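Local coordinates for protein dual function macrocyclase-peptidase POPB (Galerina marginata, PDB 5N4B) that cleaves peptide bonds after prolyl residues and closes peptides into macrocycles during the biosynthesis of the amanitin toxins, at residues A[654-659]-A[688-693]; A[603-608]-A[667-672]. The protein carries 1 engineered substitution. All coordinates share one frame; numbering follows the deposited sequence.

Interaction 1 pairs the two strands of a beta-alpha-beta unit, 654-659 and 688-693, in the alpha/beta-hydrolase domain, and interaction 2 joins the start of its connecting helix, within 667-672, to the loop 603-608 after the neighbouring strand 598-602. The centres lie 11 Å apart, and the two meet directly: Thr657 O is 2.8 Å from Gly603 N, a probable hydrogen bond, and Ser670 OG packs 3.2 Å from Val658 CG1. Both approach the charge relay system: the side chain of Asn659 is about 5 Å from that of Asp662, and the nearest approach of Gly604 to the side chain of Ala578, the engineered replacement of the nucleophilic serine, is about 6 Å.

Interaction 1 of 2, residues A[654-659]-A[688-693]; sequences TLITVN and LLIKID
Five backbone hydrogen bonds hold strands 654-659 and 688-693 in parallel register, from Thr654 beside Leu688 to Asn659 beside Asp693. The shortest runs from Lys691 N to Ile656 O at 2.8 Å, the donor lying nearly along the C=O axis. Ile656 N sends an almost straight bond (176° at the hydrogen) to Leu689 O, but from above that carbonyl plane. Ile656 O also receives the CA-H of Ile690, with CA 3.2 Å away, a weaker supplement to the hydrogen bond. At the C-terminal end Asn659 OD1 lies 3.4 Å from Asp693 CB, the amide and carboxylate planes 74° apart; Lys703 NZ hydrogen-bonds to Asn659 OD1 and forms a salt bridge with Asp693 OD2.

The pair closes a beta-alpha-beta crossover at the edge of the mixed sheet of the alpha/beta-hydrolase fold, with strand 688-693 outermost and Asp662 of the charge relay following soon after strand 654-659. On the face bearing Ile656, Val658, Ile690 and Ile692, the CG1 arm of Ile690, anti to its backbone N (chi1 -176°), brings CD1 to 3.9 Å from Ile656 CG2. Val658 and Ile692 run side by side, CG2 against CG1 at 4.0 Å. On the other face Leu655 CD1 reaches obliquely to Leu689 CB and Lys691 CG, both 4.0 Å away, while the lysine chain bends at chi3 and carries NZ to Asp714 and Asp711.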
loop_
_atom_site.group_PDB
_atom_site.type_symbol
_atom_site.label_atom_id
_atom_site.label_comp_id
_atom_site.label_asym_id
_atom_site.label_seq_id
_atom_site.Cartn_x
_atom_site.Cartn_y
_atom_site.Cartn_z
ATOM N N THR A 654 -3.921 -19.664 -15.292
ATOM C CA THR A 654 -3.898 -18.988 -14.020
ATOM C C THR A 654 -2.615 -19.367 -13.301
ATOM O O THR A 654 -2.285 -20.555 -13.176
ATOM C CB THR A 654 -5.120 -19.381 -13.183
ATOM O OG1 THR A 654 -6.325 -18.920 -13.818
ATOM C CG2 THR A 654 -5.082 -18.737 -11.823
ATOM N N LEU A 655 -1.900 -18.350 -12.815
ATOM C CA LEU A 655 -0.687 -18.506 -12.016
ATOM C C LEU A 655 -0.928 -17.727 -10.741
ATOM O O LEU A 655 -0.947 -16.490 -10.738
ATOM C CB LEU A 655 0.547 -17.996 -12.710
ATOM C CG LEU A 655 1.826 -18.083 -11.857
ATOM C CD1 LEU A 655 2.191 -19.536 -11.579
ATOM C CD2 LEU A 655 2.982 -17.417 -12.541
ATOM N N ILE A 656 -1.226 -18.421 -9.661
ATOM C CA ILE A 656 -1.459 -17.802 -8.351
ATOM C C ILE A 656 -0.115 -17.692 -7.656
ATOM O O ILE A 656 0.725 -18.594 -7.790
ATOM C CB ILE A 656 -2.450 -18.669 -7.545
ATOM C CG1 ILE A 656 -3.734 -18.912 -8.354
ATOM C CG2 ILE A 656 -2.719 -18.056 -6.201
ATOM C CD1 ILE A 656 -4.888 -19.465 -7.594
ATOM N N THR A 657 0.121 -16.623 -6.955
ATOM C CA THR A 657 1.391 -16.469 -6.237
ATOM C C THR A 657 1.103 -16.063 -4.801
ATOM O O THR A 657 0.241 -15.219 -4.550
ATOM C CB THR A 657 2.397 -15.511 -6.932
ATOM O OG1 THR A 657 1.941 -14.169 -6.827
ATOM C CG2 THR A 657 2.519 -15.838 -8.436
ATOM N N VAL A 658 1.816 -16.686 -3.862
ATOM C CA VAL A 658 1.719 -16.339 -2.460
ATOM C C VAL A 658 3.088 -16.392 -1.809
ATOM O O VAL A 658 4.008 -17.043 -2.293
ATOM C CB VAL A 658 0.720 -17.206 -1.648
ATOM C CG1 VAL A 658 -0.701 -17.103 -2.205
ATOM C CG2 VAL A 658 1.216 -18.645 -1.573
ATOM N N ASN A 659 3.179 -15.740 -0.641
ATOM C CA ASN A 659 4.332 -15.788 0.256
ATOM C C ASN A 659 3.905 -16.526 1.509
ATOM O O ASN A 659 2.888 -16.192 2.110
ATOM C CB ASN A 659 4.779 -14.345 0.559
ATOM C CG ASN A 659 5.281 -13.603 -0.710
ATOM O OD1 ASN A 659 6.030 -14.181 -1.510
ATOM N ND2 ASN A 659 4.871 -12.342 -0.901
ATOM N N LEU A 688 -3.489 -24.389 -14.375
ATOM C CA LEU A 688 -3.962 -23.759 -13.140
ATOM C C LEU A 688 -2.892 -24.061 -12.098
ATOM O O LEU A 688 -2.832 -25.171 -11.561
ATOM C CB LEU A 688 -5.337 -24.274 -12.741
ATOM C CG LEU A 688 -6.356 -24.159 -13.896
ATOM C CD1 LEU A 688 -7.668 -24.834 -13.531
ATOM C CD2 LEU A 688 -6.675 -22.748 -14.281
ATOM N N LEU A 689 -2.031 -23.101 -11.806
ATOM C CA LEU A 689 -0.785 -23.314 -11.083
ATOM C C LEU A 689 -0.648 -22.351 -9.908
ATOM O O LEU A 689 -1.300 -21.290 -9.870
ATOM C CB LEU A 689 0.419 -23.054 -11.973
ATOM C CG LEU A 689 0.435 -23.855 -13.257
ATOM C CD1 LEU A 689 1.580 -23.364 -14.127
ATOM C CD2 LEU A 689 0.520 -25.323 -12.969
ATOM N N ILE A 690 0.186 -22.707 -8.926
ATOM C CA ILE A 690 0.487 -21.822 -7.799
ATOM C C ILE A 690 1.971 -21.878 -7.478
ATOM O O ILE A 690 2.578 -22.962 -7.425
ATOM C CB ILE A 690 -0.383 -22.110 -6.551
ATOM C CG1 ILE A 690 -0.091 -21.086 -5.453
ATOM C CG2 ILE A 690 -0.160 -23.549 -6.040
ATOM C CD1 ILE A 690 -1.138 -21.155 -4.342
ATOM N N LYS A 691 2.551 -20.687 -7.268
ATOM C CA LYS A 691 3.906 -20.499 -6.764
ATOM C C LYS A 691 3.825 -20.096 -5.304
ATOM O O LYS A 691 2.979 -19.282 -4.924
ATOM C CB LYS A 691 4.596 -19.362 -7.516
ATOM C CG LYS A 691 5.126 -19.728 -8.819
ATOM C CD LYS A 691 5.792 -18.499 -9.485
ATOM C CE LYS A 691 6.969 -17.954 -8.700
ATOM N NZ LYS A 691 7.717 -16.841 -9.377
ATOM N N ILE A 692 4.738 -20.620 -4.489
ATOM C CA ILE A 692 4.708 -20.453 -3.043
ATOM C C ILE A 692 6.122 -20.104 -2.611
ATOM O O ILE A 692 6.994 -20.986 -2.556
ATOM C CB ILE A 692 4.205 -21.704 -2.315
ATOM C CG1 ILE A 692 2.815 -22.088 -2.862
ATOM C CG2 ILE A 692 4.163 -21.401 -0.820
ATOM C CD1 ILE A 692 2.366 -23.506 -2.694
ATOM N N ASP A 693 6.360 -18.846 -2.283
ATOM C CA ASP A 693 7.683 -18.445 -1.809
ATOM C C ASP A 693 7.811 -18.836 -0.344
ATOM O O ASP A 693 7.045 -18.344 0.482
ATOM C CB ASP A 693 7.871 -16.946 -2.014
ATOM C CG ASP A 693 9.300 -16.458 -1.675
ATOM O OD1 ASP A 693 10.010 -17.124 -0.894
ATOM O OD2 ASP A 693 9.722 -15.396 -2.186
#

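Interaction 2 of 2, residues A[603-608]-A[667-672]; sequences GGVADL and PMHSFK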
loop_
_atom_site.group_PDB
_atom_site.type_symbol
_atom_site.label_atom_id
_atom_site.label_comp_id
_atom_site.label_asym_id
_atom_site.label_seq_id
_atom_site.Cartn_x
_atom_site.Cartn_y
_atom_site.Cartn_z
ATOM N N GLY A 603 -1.345 -13.141 -3.485
ATOM C CA GLY A 603 -1.715 -12.996 -2.081
ATOM C C GLY A 603 -3.155 -12.617 -1.831
ATOM O O GLY A 603 -3.438 -11.770 -0.964
ATOM N N GLY A 604 -4.076 -13.231 -2.565
ATOM C CA GLY A 604 -5.457 -12.807 -2.563
ATOM C C GLY A 604 -6.327 -13.451 -1.507
ATOM O O GLY A 604 -6.110 -14.590 -1.059
ATOM N N VAL A 605 -7.352 -12.714 -1.090
ATOM C CA VAL A 605 -8.435 -13.293 -0.287
ATOM C C VAL A 605 -9.285 -14.137 -1.235
ATOM O O VAL A 605 -9.463 -13.784 -2.404
ATOM C CB VAL A 605 -9.269 -12.178 0.358
ATOM C CG1 VAL A 605 -10.478 -12.706 1.032
ATOM C CG2 VAL A 605 -8.403 -11.358 1.308
ATOM N N ALA A 606 -9.801 -15.271 -0.760
ATOM C CA ALA A 606 -10.647 -16.126 -1.601
ATOM C C ALA A 606 -11.705 -16.895 -0.833
ATOM O O ALA A 606 -12.739 -17.271 -1.430
ATOM C CB ALA A 606 -9.805 -17.110 -2.410
ATOM N N ASP A 607 -11.486 -17.151 0.454
ATOM C CA ASP A 607 -12.485 -17.805 1.303
ATOM C C ASP A 607 -13.187 -16.668 2.040
ATOM O O ASP A 607 -12.743 -16.206 3.091
ATOM C CB ASP A 607 -11.850 -18.818 2.231
ATOM C CG ASP A 607 -12.877 -19.518 3.086
ATOM O OD1 ASP A 607 -14.014 -19.015 3.227
ATOM O OD2 ASP A 607 -12.536 -20.584 3.660
ATOM N N LEU A 608 -14.275 -16.166 1.458
ATOM C CA LEU A 608 -14.986 -15.045 2.064
ATOM C C LEU A 608 -15.947 -15.486 3.171
ATOM O O LEU A 608 -16.587 -14.626 3.791
ATOM C CB LEU A 608 -15.758 -14.239 1.030
ATOM C CG LEU A 608 -15.031 -13.265 0.167
ATOM C CD1 LEU A 608 -16.050 -12.498 -0.673
ATOM C CD2 LEU A 608 -14.215 -12.270 0.971
ATOM N N PRO A 667 -2.076 -17.493 3.404
ATOM C CA PRO A 667 -2.056 -18.164 2.101
ATOM C C PRO A 667 -3.076 -19.275 1.948
ATOM O O PRO A 667 -3.312 -19.703 0.809
ATOM C CB PRO A 667 -0.622 -18.681 1.990
ATOM C CG PRO A 667 -0.156 -18.744 3.410
ATOM C CD PRO A 667 -0.818 -17.638 4.108
ATOM N N MET A 668 -3.721 -19.734 3.028
ATOM C CA MET A 668 -4.777 -20.737 2.890
ATOM C C MET A 668 -5.858 -20.297 1.927
ATOM O O MET A 668 -6.459 -21.140 1.290
ATOM C CB MET A 668 -5.374 -21.077 4.256
ATOM C CG MET A 668 -6.267 -20.041 4.854
ATOM S SD MET A 668 -7.986 -20.250 4.333
ATOM C CE MET A 668 -8.752 -18.773 4.979
ATOM N N HIS A 669 -6.085 -18.991 1.771
ATOM C CA HIS A 669 -7.079 -18.504 0.833
ATOM C C HIS A 669 -6.766 -19.025 -0.571
ATOM O O HIS A 669 -7.599 -19.653 -1.233
ATOM C CB HIS A 669 -7.045 -16.978 0.841
ATOM C CG HIS A 669 -7.748 -16.359 1.987
ATOM N ND1 HIS A 669 -9.128 -16.294 2.080
ATOM C CD2 HIS A 669 -7.261 -15.766 3.101
ATOM C CE1 HIS A 669 -9.453 -15.686 3.200
ATOM N NE2 HIS A 669 -8.340 -15.355 3.843
ATOM N N SER A 670 -5.573 -18.698 -1.062
ATOM C CA SER A 670 -5.124 -19.172 -2.352
ATOM C C SER A 670 -5.010 -20.694 -2.410
ATOM O O SER A 670 -5.287 -21.301 -3.450
ATOM C CB SER A 670 -3.753 -18.611 -2.663
ATOM O OG SER A 670 -3.840 -17.242 -2.983
ATOM N N PHE A 671 -4.548 -21.333 -1.330
ATOM C CA PHE A 671 -4.434 -22.801 -1.339
ATOM C C PHE A 671 -5.803 -23.463 -1.557
ATOM O O PHE A 671 -5.938 -24.392 -2.376
ATOM C CB PHE A 671 -3.823 -23.323 -0.039
ATOM C CG PHE A 671 -2.428 -22.928 0.230
ATOM C CD1 PHE A 671 -1.624 -22.317 -0.728
ATOM C CD2 PHE A 671 -1.887 -23.167 1.505
ATOM C CE1 PHE A 671 -0.301 -21.965 -0.405
ATOM C CE2 PHE A 671 -0.598 -22.819 1.804
ATOM C CZ PHE A 671 0.191 -22.211 0.847
ATOM N N LYS A 672 -6.818 -23.007 -0.835
ATOM C CA LYS A 672 -8.137 -23.577 -1.031
ATOM C C LYS A 672 -8.637 -23.298 -2.435
ATOM O O LYS A 672 -9.255 -24.156 -3.068
ATOM C CB LYS A 672 -9.125 -23.039 -0.012
ATOM C CG LYS A 672 -8.916 -23.532 1.402
ATOM C CD LYS A 672 -10.103 -23.086 2.268
ATOM C CE LYS A 672 -9.846 -23.413 3.675
ATOM N NZ LYS A 672 -10.970 -22.918 4.462
HETATM O O HOH W 1 -3.860 -16.102 -0.557
HETATM O O HOH W 2 -3.736 -15.119 -4.668
#
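His669 presents its ring to the backbone of the loop 603-608, and Asp607 N donates to ND1 at 3.0 Å, exactly in the ring plane and nearly straight (165°). Val605 CA lies over one face, toward the rim, as a CH-pi contact 4.1 Å from the ring centroid, and Met668 CE sits over the centre of the opposite face, so the imidazole is sandwiched. With CG beside the backbone N (chi1 -79°), the ring is directed at the loop, and His669 CB rests 3.2 Å from Gly604 O. Farther along the helix Lys672, extended beyond CG, crosses obliquely to Asp607 and forms a salt bridge, NZ to OD2 at 2.9 Å; Asp36 and Glu42 also pair with this ammonium group.

Two waters join Ser670 OG to the main chain of Gly604: one donates to Gly604 O, the other accepts from Gly604 N. Together with the His669 and Lys672 bonds, the waters tie the start of helix 668-680 to the loop that follows strand 598-602, close to the charge relay site. Because ND1 accepts a backbone N-H, any proton on a neutral His669 would sit on NE2, while Asp607, Asp36 and Glu42 probably keep the buried Lys672 charged.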